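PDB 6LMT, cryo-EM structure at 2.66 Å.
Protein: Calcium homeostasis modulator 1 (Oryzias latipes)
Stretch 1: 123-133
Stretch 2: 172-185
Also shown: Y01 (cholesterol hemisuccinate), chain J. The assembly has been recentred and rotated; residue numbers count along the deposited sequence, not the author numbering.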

# COMPACT_ATOMS: atom_id res chain seq x y z
N SER A 123 -19.24 6.46 -28.63
CA SER A 123 -19.10 6.37 -30.08
C SER A 123 -20.44 6.41 -30.78
O SER A 123 -20.54 6.96 -31.88
N PHE A 124 -21.47 5.80 -30.20
CA PHE A 124 -22.78 5.92 -30.80
C PHE A 124 -23.38 7.28 -30.56
O PHE A 124 -24.15 7.76 -31.39
N LEU A 125 -23.06 7.91 -29.43
CA LEU A 125 -23.59 9.23 -29.15
C LEU A 125 -23.01 10.25 -30.11
O LEU A 125 -23.73 11.14 -30.58
N CYS A 126 -21.73 10.13 -30.43
CA CYS A 126 -21.12 11.04 -31.38
C CYS A 126 -21.63 10.76 -32.79
O CYS A 126 -22.06 11.68 -33.48
N ALA A 127 -21.66 9.50 -33.21
CA ALA A 127 -21.96 9.17 -34.59
C ALA A 127 -23.43 9.33 -34.97
O ALA A 127 -23.73 9.57 -36.14
N PHE A 128 -24.36 9.22 -34.02
CA PHE A 128 -25.77 9.07 -34.36
C PHE A 128 -26.65 10.17 -33.78
O PHE A 128 -27.86 10.04 -33.79
N SER A 129 -26.06 11.24 -33.26
CA SER A 129 -26.89 12.28 -32.67
C SER A 129 -27.53 13.19 -33.71
O SER A 129 -28.52 13.85 -33.39
N ILE A 130 -27.01 13.24 -34.93
CA ILE A 130 -27.72 13.97 -35.98
C ILE A 130 -28.82 13.14 -36.61
O ILE A 130 -29.59 13.67 -37.41
N ASN A 131 -28.89 11.86 -36.29
CA ASN A 131 -29.95 10.97 -36.75
C ASN A 131 -31.12 10.93 -35.80
O ASN A 131 -32.04 10.14 -36.01
N LEU A 132 -31.10 11.74 -34.75
CA LEU A 132 -32.17 11.72 -33.78
C LEU A 132 -33.41 12.41 -34.31
O LEU A 132 -33.37 13.17 -35.27
N ASP A 133 -34.52 12.11 -33.66
CA ASP A 133 -35.82 12.73 -33.92
C ASP A 133 -36.15 13.43 -32.61
O ASP A 133 -36.66 12.80 -31.68
N ALA A 172 -31.94 13.08 -21.99
CA ALA A 172 -32.86 12.10 -22.54
C ALA A 172 -32.32 11.47 -23.82
O ALA A 172 -32.47 10.27 -24.03
N ALA A 173 -31.68 12.26 -24.67
CA ALA A 173 -31.11 11.73 -25.90
C ALA A 173 -29.86 10.90 -25.65
O ALA A 173 -29.61 9.94 -26.36
N THR A 174 -29.09 11.26 -24.63
CA THR A 174 -27.92 10.48 -24.27
C THR A 174 -28.30 9.13 -23.70
O THR A 174 -27.66 8.12 -24.00
N ARG A 175 -29.35 9.08 -22.88
CA ARG A 175 -29.80 7.81 -22.31
C ARG A 175 -30.39 6.89 -23.34
O ARG A 175 -30.23 5.67 -23.24
N TYR A 176 -31.08 7.44 -24.33
CA TYR A 176 -31.64 6.64 -25.40
C TYR A 176 -30.57 6.01 -26.27
O TYR A 176 -30.65 4.83 -26.60
N ILE A 177 -29.54 6.77 -26.62
CA ILE A 177 -28.50 6.23 -27.49
C ILE A 177 -27.57 5.30 -26.73
O ILE A 177 -27.13 4.29 -27.27
N LYS A 178 -27.29 5.58 -25.46
CA LYS A 178 -26.44 4.69 -24.68
C LYS A 178 -27.12 3.36 -24.40
O LYS A 178 -26.45 2.33 -24.31
N CYS A 179 -28.45 3.36 -24.29
CA CYS A 179 -29.21 2.12 -24.21
C CYS A 179 -29.05 1.26 -25.46
O CYS A 179 -28.85 0.05 -25.35
N ILE A 180 -29.16 1.86 -26.64
CA ILE A 180 -29.02 1.12 -27.89
C ILE A 180 -27.58 0.64 -28.06
O ILE A 180 -27.33 -0.45 -28.58
N SER A 181 -26.62 1.43 -27.61
CA SER A 181 -25.22 1.05 -27.69
C SER A 181 -24.90 -0.10 -26.75
O SER A 181 -24.11 -0.98 -27.09
N GLN A 182 -25.50 -0.11 -25.56
CA GLN A 182 -25.32 -1.22 -24.64
C GLN A 182 -26.03 -2.47 -25.12
O GLN A 182 -25.57 -3.58 -24.85
N ALA A 183 -27.13 -2.32 -25.85
CA ALA A 183 -27.78 -3.47 -26.46
C ALA A 183 -26.92 -4.07 -27.56
O ALA A 183 -26.84 -5.29 -27.67
N CYS A 184 -26.28 -3.23 -28.37
CA CYS A 184 -25.35 -3.74 -29.38
C CYS A 184 -24.10 -4.32 -28.74
O CYS A 184 -23.51 -5.24 -29.29
N GLY A 185 -23.69 -3.80 -27.59
CA GLY A 185 -22.55 -4.35 -26.90
C GLY A 185 -22.82 -5.71 -26.31
O GLY A 185 -21.93 -6.57 -26.30

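Ile 177 lies at the heart of this contact and gives up more surface to the other stretch than any other residue. Its CA-to-CB bond points toward stretch 1, and with chi1 m and chi2 t, its CG2 packs 3.7 Å from CB of Phe 124 and 3.5 Å from the backbone O of Phe 124, and its CD1 lies 4.1 Å from CD1 of Leu 125 and 3.8 Å from CD2 of Leu 132. A branched aliphatic side chain suits this place because it can fill space beside both the helix and the loop that follows it.

Leu 132, also directed toward its partner (m, t), forks over the helix of stretch 2. Its CD1 meets CB of Ala 173 at 3.7 Å, and its CD2 approaches CD2 of Tyr 176 at 4.0 Å, at the edge of the tyrosine ring. The small methyl of Ala 173 leaves room for this leucine. Leu 125 (t, p) starts sideways, but its end comes nearer, bringing CD2 to 3.9 Å from CG2 of Thr 174; both CG2 and OG1 of that threonine (m) lie against the leucine, and OG1 is also hydrogen-bonded to a residue just outside the stretches.

Farther along, Phe 124 (chi1 m) points toward stretch 2. Its CD2 is 3.6 Å from CB of Ser 181, whose OG sits over one ring face and is hydrogen-bonded elsewhere in the structure. Cys 184 (m) brings SG to the ring edge, 3.8 Å from CE2 of Phe 124, a sulfur-aromatic contact.

No hydrogen bond joins the stretches, so their packing is essentially apolar. Phe 128 starts toward stretch 2, but its ring leads away to cholesterol hemisuccinate, with CE1 of Phe 128 3.5 Å from Y01 CAD. At the sterol's polar end, Y01 OAF lies 3.5 Å from the backbone O of Asn 131.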

# COMPACT_ATOMS: atom_id res chain seq x y z
CB SER A 123 -18.35 5.12 -30.47
OG SER A 123 -16.98 5.27 -30.21
CB PHE A 124 -23.77 4.87 -30.29
CG PHE A 124 -23.67 3.53 -30.94
CD1 PHE A 124 -22.59 3.19 -31.71
CD2 PHE A 124 -24.76 2.68 -30.93
CE1 PHE A 124 -22.53 1.98 -32.33
CE2 PHE A 124 -24.71 1.48 -31.57
CZ PHE A 124 -23.60 1.13 -32.27
CB LEU A 125 -23.29 9.62 -27.71
CG LEU A 125 -23.84 10.96 -27.24
CD1 LEU A 125 -25.34 10.99 -27.26
CD2 LEU A 125 -23.32 11.23 -25.87
CB CYS A 126 -19.60 10.93 -31.29
SG CYS A 126 -18.65 12.20 -32.11
CB ALA A 127 -21.53 7.76 -34.90
CB PHE A 128 -26.28 7.71 -33.88
CG PHE A 128 -25.66 6.56 -34.59
CD1 PHE A 128 -25.39 6.63 -35.93
CD2 PHE A 128 -25.23 5.46 -33.88
CE1 PHE A 128 -24.77 5.60 -36.57
CE2 PHE A 128 -24.61 4.43 -34.51
CZ PHE A 128 -24.38 4.51 -35.86
CB SER A 129 -26.07 13.13 -31.71
OG SER A 129 -25.05 13.82 -32.40
CB ILE A 130 -26.79 14.44 -37.12
CG1 ILE A 130 -26.13 13.25 -37.80
CG2 ILE A 130 -25.74 15.38 -36.60
CD1 ILE A 130 -25.45 13.62 -39.06
CB ASN A 131 -29.40 9.57 -36.95
CG ASN A 131 -28.46 9.47 -38.11
OD1 ASN A 131 -28.71 10.02 -39.17
ND2 ASN A 131 -27.35 8.79 -37.91
CB LEU A 132 -31.74 12.38 -32.48
CG LEU A 132 -30.80 11.56 -31.63
CD1 LEU A 132 -30.32 12.40 -30.50
CD2 LEU A 132 -31.52 10.37 -31.11
CB ASP A 133 -36.85 11.68 -34.29
CG ASP A 133 -38.10 12.27 -34.86
OD1 ASP A 133 -38.17 13.50 -35.00
OD2 ASP A 133 -39.03 11.49 -35.17
CB ALA A 172 -34.22 12.74 -22.80
CB ALA A 173 -30.80 12.86 -26.87
CB THR A 174 -27.06 11.27 -23.29
OG1 THR A 174 -26.72 12.51 -23.89
CG2 THR A 174 -25.80 10.54 -22.93
CB ARG A 175 -30.81 8.06 -21.21
CG ARG A 175 -30.20 8.45 -19.94
CD ARG A 175 -31.25 8.67 -18.96
NE ARG A 175 -30.72 8.92 -17.63
CZ ARG A 175 -30.46 7.97 -16.75
NH1 ARG A 175 -30.69 6.71 -17.04
NH2 ARG A 175 -29.99 8.28 -15.56
CB TYR A 176 -32.58 7.51 -26.22
CG TYR A 176 -33.09 6.90 -27.48
CD1 TYR A 176 -33.94 5.81 -27.46
CD2 TYR A 176 -32.75 7.44 -28.70
CE1 TYR A 176 -34.41 5.27 -28.61
CE2 TYR A 176 -33.23 6.90 -29.86
CZ TYR A 176 -34.06 5.82 -29.80
OH TYR A 176 -34.54 5.27 -30.96
CB ILE A 177 -27.77 7.39 -28.19
CG1 ILE A 177 -28.72 8.09 -29.14
CG2 ILE A 177 -26.61 6.92 -28.99
CD1 ILE A 177 -28.17 9.36 -29.71
CB LYS A 178 -26.02 5.38 -23.39
CG LYS A 178 -25.02 4.61 -22.60
CD LYS A 178 -24.50 5.35 -21.43
CE LYS A 178 -23.54 4.48 -20.68
NZ LYS A 178 -22.94 5.23 -19.56
CB CYS A 179 -30.67 2.44 -23.96
SG CYS A 179 -31.76 1.08 -24.16
CB ILE A 180 -29.48 2.01 -29.06
CG1 ILE A 180 -30.96 2.29 -28.94
CG2 ILE A 180 -29.19 1.39 -30.41
CD1 ILE A 180 -31.43 3.30 -29.90
CB SER A 181 -24.35 2.25 -27.37
OG SER A 181 -22.99 1.91 -27.38
CB GLN A 182 -25.80 -0.83 -23.26
CG GLN A 182 -24.86 0.05 -22.53
CD GLN A 182 -25.45 0.63 -21.29
OE1 GLN A 182 -26.64 0.54 -21.08
NE2 GLN A 182 -24.62 1.20 -20.45
CB ALA A 183 -29.14 -3.06 -27.00
CB CYS A 184 -24.96 -2.63 -30.35
SG CYS A 184 -26.29 -1.99 -31.37
CAA Y01 J . -17.29 -4.56 -36.63
CBA Y01 J . -17.39 -3.88 -35.27
CAB Y01 J . -16.19 -2.97 -35.05
CAN Y01 J . -18.71 -3.12 -35.13
CAJ Y01 J . -18.93 -2.00 -36.10
CAO Y01 J . -20.39 -1.67 -36.27
CBB Y01 J . -20.73 -0.49 -37.19
CAC Y01 J . -19.85 -0.54 -38.44
CBE Y01 J . -22.24 -0.49 -37.51
CAP Y01 J . -23.09 -0.81 -36.25
CAQ Y01 J . -24.26 0.18 -36.23
CBG Y01 J . -24.39 0.56 -37.70
CBI Y01 J . -22.93 0.76 -38.15
CAE Y01 J . -22.32 2.04 -37.56
CAU Y01 J . -22.99 0.85 -39.68
CAS Y01 J . -23.89 1.99 -40.16
CBF Y01 J . -25.32 1.96 -39.59
CBD Y01 J . -25.31 1.71 -38.07
CAK Y01 J . -26.72 1.49 -37.56
CAI Y01 J . -27.61 2.60 -38.01
CAZ Y01 J . -27.32 3.42 -39.00
CAV Y01 J . -28.22 4.59 -39.32
CBH Y01 J . -26.14 3.23 -39.96
CAD Y01 J . -25.26 4.50 -39.89
CAT Y01 J . -26.76 3.12 -41.37
CAR Y01 J . -27.70 4.28 -41.72
CBC Y01 J . -28.81 4.45 -40.71
OAW Y01 J . -29.57 5.66 -40.99
CAY Y01 J . -30.73 5.85 -40.37
OAG Y01 J . -31.35 4.98 -39.83
CAM Y01 J . -31.17 7.28 -40.40
CAL Y01 J . -32.39 7.57 -39.55
CAX Y01 J . -32.87 9.01 -39.57
OAH Y01 J . -32.27 9.83 -40.30
OAF Y01 J . -33.85 9.31 -38.86